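PDB 6J3E: glutathione S-transferase from Ceriporiopsis subvermispora, which probably conjugates glutathione to electrophilic substrates, as a serine-type fungal glutathione S-transferase related to the LigE-like etherases. Local coordinates for residues 24-29 against 208-213. Numbering follows the deposited sequence.
Sequences TWKTRY and DITIVG. With EDO (1,2-ethanediol), chain D.
K26 NZ is gripped by two hydroxyls, giving a hydrogen bond to S86 OG and one of 3.2 Å to O2 of a 1,2-ethanediol that probably came from the crystallisation liquor. K26, S86 and N23 bind glutathione in another structure of this protein; here the diol, also bonded to S86 and N23, lies among them. The lysine passes across helix 206-222 to this site: CG lies 4.2 Å from G213 CA, CD 4.0 Å from T210 CA, and a bend at chi3 (-97°) carries the amine on to the diol. An alanine at K26 would probably leave S86 OG without its lysine partner and open a gap beside T210 and G213. At G213 the helices come close, with K26 CA 4.6 Å from G213 CA. V212 CG2 sits over one face of the Y29 ring, 3.9 Å from the centroid, as a CH-pi contact, while W25 CE3 covers the opposite face. I209 CG2 packs 3.6 Å from Y29 CB. The segment axes cross at 129°, joining helix 22-34 of the thioredoxin-like domain to helix 206-222 of the helical domain; helix 206-222 packs on helix 109-136 through T210 and I211, and on helix 235-247 through D208, I211 and V212.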
loop_
_atom_site.group_PDB
_atom_site.type_symbol
_atom_site.label_atom_id
_atom_site.label_comp_id
_atom_site.label_asym_id
_atom_site.label_seq_id
_atom_site.Cartn_x
_atom_site.Cartn_y
_atom_site.Cartn_z
ATOM N N THR A 24 7.209 -11.523 14.797
ATOM C CA THR A 24 8.299 -11.303 15.742
ATOM C C THR A 24 9.656 -11.246 15.049
ATOM O O THR A 24 10.568 -10.579 15.544
ATOM C CB THR A 24 8.314 -12.383 16.829
ATOM O OG1 THR A 24 8.647 -13.653 16.254
ATOM C CG2 THR A 24 6.946 -12.474 17.510
ATOM N N TRP A 25 9.822 -11.916 13.914
ATOM C CA TRP A 25 11.110 -11.818 13.246
ATOM C C TRP A 25 11.353 -10.410 12.722
ATOM O O TRP A 25 12.505 -9.954 12.676
ATOM C CB TRP A 25 11.210 -12.817 12.111
ATOM C CG TRP A 25 11.969 -14.037 12.469
ATOM C CD1 TRP A 25 11.459 -15.279 12.702
ATOM C CD2 TRP A 25 13.388 -14.148 12.623
ATOM N NE1 TRP A 25 12.474 -16.161 12.998
ATOM C CE2 TRP A 25 13.669 -15.493 12.949
ATOM C CE3 TRP A 25 14.450 -13.240 12.522
ATOM C CZ2 TRP A 25 14.962 -15.954 13.175
ATOM C CZ3 TRP A 25 15.741 -13.699 12.746
ATOM C CH2 TRP A 25 15.983 -15.045 13.075
ATOM N N LYS A 26 10.288 -9.705 12.331
ATOM C CA LYS A 26 10.448 -8.301 11.989
ATOM C C LYS A 26 11.158 -7.581 13.124
ATOM O O LYS A 26 12.149 -6.878 12.905
ATOM C CB LYS A 26 9.090 -7.659 11.690
ATOM C CG LYS A 26 8.452 -8.110 10.376
ATOM C CD LYS A 26 7.203 -7.286 10.032
ATOM C CE LYS A 26 5.954 -7.988 10.470
ATOM N NZ LYS A 26 4.803 -7.103 10.724
ATOM N N THR A 27 10.718 -7.823 14.359
ATOM C CA THR A 27 11.321 -7.144 15.507
ATOM C C THR A 27 12.666 -7.758 15.891
ATOM O O THR A 27 13.583 -7.033 16.303
ATOM C CB THR A 27 10.338 -7.146 16.680
ATOM O OG1 THR A 27 9.267 -6.250 16.368
ATOM C CG2 THR A 27 10.996 -6.681 17.984
ATOM N N ARG A 28 12.819 -9.076 15.746
ATOM C CA ARG A 28 14.126 -9.683 15.965
ATOM C C ARG A 28 15.144 -9.138 14.966
ATOM O O ARG A 28 16.230 -8.684 15.351
ATOM C CB ARG A 28 14.032 -11.211 15.875
ATOM C CG ARG A 28 15.346 -11.926 16.198
ATOM C CD ARG A 28 15.221 -13.451 16.208
ATOM N NE ARG A 28 14.330 -13.945 17.253
ATOM C CZ ARG A 28 14.673 -14.107 18.532
ATOM N NH1 ARG A 28 15.892 -13.800 18.957
ATOM N NH2 ARG A 28 13.784 -14.578 19.397
ATOM N N TYR A 29 14.804 -9.166 13.674
ATOM C CA TYR A 29 15.674 -8.561 12.673
ATOM C C TYR A 29 16.047 -7.136 13.070
ATOM O O TYR A 29 17.225 -6.758 13.031
ATOM C CB TYR A 29 14.993 -8.574 11.298
ATOM C CG TYR A 29 15.261 -9.796 10.430
ATOM C CD1 TYR A 29 16.554 -10.287 10.252
ATOM C CD2 TYR A 29 14.226 -10.435 9.762
ATOM C CE1 TYR A 29 16.803 -11.388 9.439
ATOM C CE2 TYR A 29 14.464 -11.532 8.955
ATOM C CZ TYR A 29 15.751 -12.011 8.792
ATOM O OH TYR A 29 15.975 -13.119 7.982
ATOM N N ASP A 208 12.413 -3.116 4.131
ATOM C CA ASP A 208 13.213 -4.293 3.832
ATOM C C ASP A 208 13.072 -5.329 4.929
ATOM O O ASP A 208 12.967 -6.528 4.652
ATOM C CB ASP A 208 14.688 -3.905 3.683
ATOM C CG ASP A 208 14.886 -2.663 2.837
ATOM O OD1 ASP A 208 14.318 -2.585 1.717
ATOM O OD2 ASP A 208 15.605 -1.752 3.307
ATOM N N ILE A 209 13.111 -4.878 6.183
ATOM C CA ILE A 209 13.006 -5.792 7.310
ATOM C C ILE A 209 11.657 -6.478 7.284
ATOM O O ILE A 209 11.546 -7.677 7.566
ATOM C CB ILE A 209 13.249 -5.028 8.627
ATOM C CG1 ILE A 209 14.662 -4.464 8.641
ATOM C CG2 ILE A 209 13.012 -5.924 9.843
ATOM C CD1 ILE A 209 14.954 -3.552 9.807
ATOM N N THR A 210 10.617 -5.736 6.888
ATOM C CA THR A 210 9.276 -6.312 6.802
ATOM C C THR A 210 9.253 -7.514 5.870
ATOM O O THR A 210 8.644 -8.547 6.178
ATOM C CB THR A 210 8.285 -5.257 6.320
ATOM O OG1 THR A 210 8.202 -4.195 7.279
ATOM C CG2 THR A 210 6.914 -5.863 6.118
ATOM N N ILE A 211 9.917 -7.402 4.724
ATOM C CA ILE A 211 9.860 -8.468 3.735
ATOM C C ILE A 211 10.599 -9.701 4.242
ATOM O O ILE A 211 10.072 -10.817 4.207
ATOM C CB ILE A 211 10.404 -7.959 2.385
ATOM C CG1 ILE A 211 9.554 -6.770 1.916
ATOM C CG2 ILE A 211 10.376 -9.046 1.354
ATOM C CD1 ILE A 211 10.074 -6.077 0.698
ATOM N N VAL A 212 11.814 -9.520 4.756
ATOM C CA VAL A 212 12.571 -10.694 5.182
ATOM C C VAL A 212 11.921 -11.321 6.408
ATOM O O VAL A 212 12.051 -12.529 6.639
ATOM C CB VAL A 212 14.050 -10.331 5.425
ATOM C CG1 VAL A 212 14.723 -9.966 4.099
ATOM C CG2 VAL A 212 14.149 -9.190 6.408
ATOM N N GLY A 213 11.205 -10.526 7.204
ATOM C CA GLY A 213 10.436 -11.110 8.287
ATOM C C GLY A 213 9.482 -12.177 7.786
ATOM O O GLY A 213 9.476 -13.314 8.276
HETATM C C1 EDO D . 2.248 -7.240 15.576
HETATM O O1 EDO D . 1.273 -8.233 15.220
HETATM C C2 EDO D . 2.776 -6.584 14.308
HETATM O O2 EDO D . 3.875 -7.348 13.814
#